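Local coordinates for protein endoglucanase EG-II (Hypocrea jecorina, PDB 3QR3) that hydrolyses internal beta-1,4-glucosidic bonds of cellulose as an endoglucanase, with a TIM-barrel catalytic domain of glycoside hydrolase family 5, at residues A[50-55]-A[315-321]. Numbering follows the deposited sequence.
Sequences HFVNED and WTDTSLV
Trp315 lays one face of its indole over His50: His50 CB lies 3.9 Å from the centroid of the Trp315 five-membered ring, and Trp315 CB sits 3.7 Å from the imidazole centroid. These paired CH-pi contacts leave the rings, inclined at 22°, slid apart with centroids at 5.0 Å. Segment 50-55 is helical (Glu54 N to His50 O 2.8 Å); 315-321 runs extended through Asp317, then turns helical after the N-cap Thr318, with CA atoms of His50 and Trp315 7.0 Å apart. The His50 t rotamer carries the imidazole edge to Asp317, where His50 NE2 donates a nearly linear hydrogen bond to Asp317 OD2 (2.6 Å), a His-carboxylate pair. Asp55 brings OD2 within 2.5 Å of Asp317 OD1, so close that one carboxylate is probably protonated. Beside the acids, Phe51 CE1 meets Val321 CG1 at 4.1 Å. The contact joins the first helix of the TIM barrel, 44-55, to the C-terminal hairpin strand 315-316 and helix 319-325, with Phe51 also reaching Phe60 on barrel strand 59-64 and Leu320 packing on helix 267-281.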
loop_
_atom_site.group_PDB
_atom_site.type_symbol
_atom_site.label_atom_id
_atom_site.label_comp_id
_atom_site.label_asym_id
_atom_site.label_seq_id
_atom_site.Cartn_x
_atom_site.Cartn_y
_atom_site.Cartn_z
ATOM N N HIS A 50 9.359 -0.139 16.697
ATOM C CA HIS A 50 9.764 -1.525 16.899
ATOM C C HIS A 50 10.165 -2.203 15.582
ATOM O O HIS A 50 11.209 -2.848 15.498
ATOM C CB HIS A 50 8.633 -2.309 17.574
ATOM C CG HIS A 50 8.646 -3.774 17.277
ATOM N ND1 HIS A 50 9.596 -4.633 17.795
ATOM C CD2 HIS A 50 7.819 -4.538 16.524
ATOM C CE1 HIS A 50 9.354 -5.861 17.371
ATOM N NE2 HIS A 50 8.283 -5.831 16.596
ATOM N N PHE A 51 9.324 -2.072 14.565
ATOM C CA PHE A 51 9.595 -2.683 13.269
ATOM C C PHE A 51 10.919 -2.205 12.684
ATOM O O PHE A 51 11.670 -2.992 12.113
ATOM C CB PHE A 51 8.449 -2.403 12.290
ATOM C CG PHE A 51 7.235 -3.262 12.520
ATOM C CD1 PHE A 51 7.367 -4.631 12.685
ATOM C CD2 PHE A 51 5.964 -2.703 12.557
ATOM C CE1 PHE A 51 6.253 -5.430 12.886
ATOM C CE2 PHE A 51 4.848 -3.495 12.752
ATOM C CZ PHE A 51 4.991 -4.858 12.922
ATOM N N VAL A 52 11.210 -0.916 12.838
ATOM C CA VAL A 52 12.429 -0.347 12.277
ATOM C C VAL A 52 13.644 -0.753 13.111
ATOM O O VAL A 52 14.671 -1.168 12.569
ATOM C CB VAL A 52 12.358 1.199 12.176
ATOM C CG1 VAL A 52 13.733 1.788 11.812
ATOM C CG2 VAL A 52 11.307 1.622 11.150
ATOM N N ASN A 53 13.522 -0.646 14.429
ATOM C CA ASN A 53 14.661 -0.867 15.320
ATOM C C ASN A 53 15.022 -2.333 15.514
ATOM O O ASN A 53 16.200 -2.681 15.589
ATOM C CB ASN A 53 14.414 -0.221 16.683
ATOM C CG ASN A 53 14.500 1.276 16.626
ATOM O OD1 ASN A 53 14.958 1.835 15.635
ATOM N ND2 ASN A 53 14.064 1.942 17.689
ATOM N N GLU A 54 14.006 -3.187 15.586
ATOM C CA GLU A 54 14.214 -4.594 15.897
ATOM C C GLU A 54 14.111 -5.512 14.669
ATOM O O GLU A 54 14.767 -6.552 14.607
ATOM C CB GLU A 54 13.212 -5.019 16.966
ATOM C CG GLU A 54 13.399 -6.425 17.492
ATOM C CD GLU A 54 12.615 -6.654 18.772
ATOM O OE1 GLU A 54 12.728 -5.805 19.686
ATOM O OE2 GLU A 54 11.889 -7.672 18.863
ATOM N N ASP A 55 13.316 -5.112 13.678
ATOM C CA ASP A 55 12.984 -5.995 12.560
ATOM C C ASP A 55 13.528 -5.531 11.218
ATOM O O ASP A 55 13.162 -6.074 10.177
ATOM C CB ASP A 55 11.463 -6.166 12.464
ATOM C CG ASP A 55 10.911 -6.994 13.590
ATOM O OD1 ASP A 55 11.720 -7.665 14.264
ATOM O OD2 ASP A 55 9.677 -6.977 13.800
ATOM N N TRP A 315 8.318 -5.484 22.838
ATOM C CA TRP A 315 7.391 -5.942 21.815
ATOM C C TRP A 315 7.715 -7.370 21.413
ATOM O O TRP A 315 8.881 -7.757 21.358
ATOM C CB TRP A 315 7.466 -5.057 20.579
ATOM C CG TRP A 315 7.121 -3.628 20.808
ATOM C CD1 TRP A 315 7.971 -2.642 21.208
ATOM C CD2 TRP A 315 5.838 -3.010 20.629
ATOM N NE1 TRP A 315 7.298 -1.449 21.295
ATOM C CE2 TRP A 315 5.987 -1.647 20.942
ATOM C CE3 TRP A 315 4.581 -3.478 20.236
ATOM C CZ2 TRP A 315 4.930 -0.743 20.873
ATOM C CZ3 TRP A 315 3.527 -2.579 20.162
ATOM C CH2 TRP A 315 3.708 -1.225 20.484
ATOM N N THR A 316 6.675 -8.147 21.138
ATOM C CA THR A 316 6.831 -9.483 20.581
ATOM C C THR A 316 6.055 -9.557 19.269
ATOM O O THR A 316 4.903 -9.129 19.214
ATOM C CB THR A 316 6.298 -10.556 21.541
ATOM O OG1 THR A 316 6.826 -10.318 22.848
ATOM C CG2 THR A 316 6.714 -11.946 21.084
ATOM N N ASP A 317 6.684 -10.097 18.223
ATOM C CA ASP A 317 6.064 -10.174 16.896
ATOM C C ASP A 317 5.205 -11.412 16.742
ATOM O O ASP A 317 5.378 -12.372 17.476
ATOM C CB ASP A 317 7.137 -10.177 15.800
ATOM C CG ASP A 317 7.736 -8.807 15.580
ATOM O OD1 ASP A 317 8.980 -8.704 15.523
ATOM O OD2 ASP A 317 6.957 -7.829 15.479
ATOM N N THR A 318 4.287 -11.399 15.778
ATOM C CA THR A 318 3.546 -12.610 15.449
ATOM C C THR A 318 4.519 -13.588 14.799
ATOM O O THR A 318 5.621 -13.206 14.419
ATOM C CB THR A 318 2.336 -12.322 14.516
ATOM O OG1 THR A 318 2.793 -12.066 13.179
ATOM C CG2 THR A 318 1.543 -11.132 15.029
ATOM N N SER A 319 4.131 -14.848 14.678
ATOM C CA SER A 319 5.053 -15.840 14.147
ATOM C C SER A 319 5.397 -15.613 12.662
ATOM O O SER A 319 6.537 -15.838 12.240
ATOM C CB SER A 319 4.535 -17.264 14.397
ATOM O OG SER A 319 3.264 -17.462 13.813
ATOM N N LEU A 320 4.436 -15.146 11.874
ATOM C CA LEU A 320 4.711 -14.929 10.452
ATOM C C LEU A 320 5.676 -13.761 10.257
ATOM O O LEU A 320 6.598 -13.833 9.442
ATOM C CB LEU A 320 3.421 -14.707 9.651
ATOM C CG LEU A 320 3.633 -14.697 8.130
ATOM C CD1 LEU A 320 3.966 -16.086 7.628
ATOM C CD2 LEU A 320 2.410 -14.179 7.406
ATOM N N VAL A 321 5.474 -12.679 11.000
ATOM C CA VAL A 321 6.390 -11.543 10.915
ATOM C C VAL A 321 7.796 -11.970 11.356
ATOM O O VAL A 321 8.778 -11.791 10.621
ATOM C CB VAL A 321 5.917 -10.364 11.769
ATOM C CG1 VAL A 321 7.033 -9.332 11.932
ATOM C CG2 VAL A 321 4.658 -9.720 11.155
#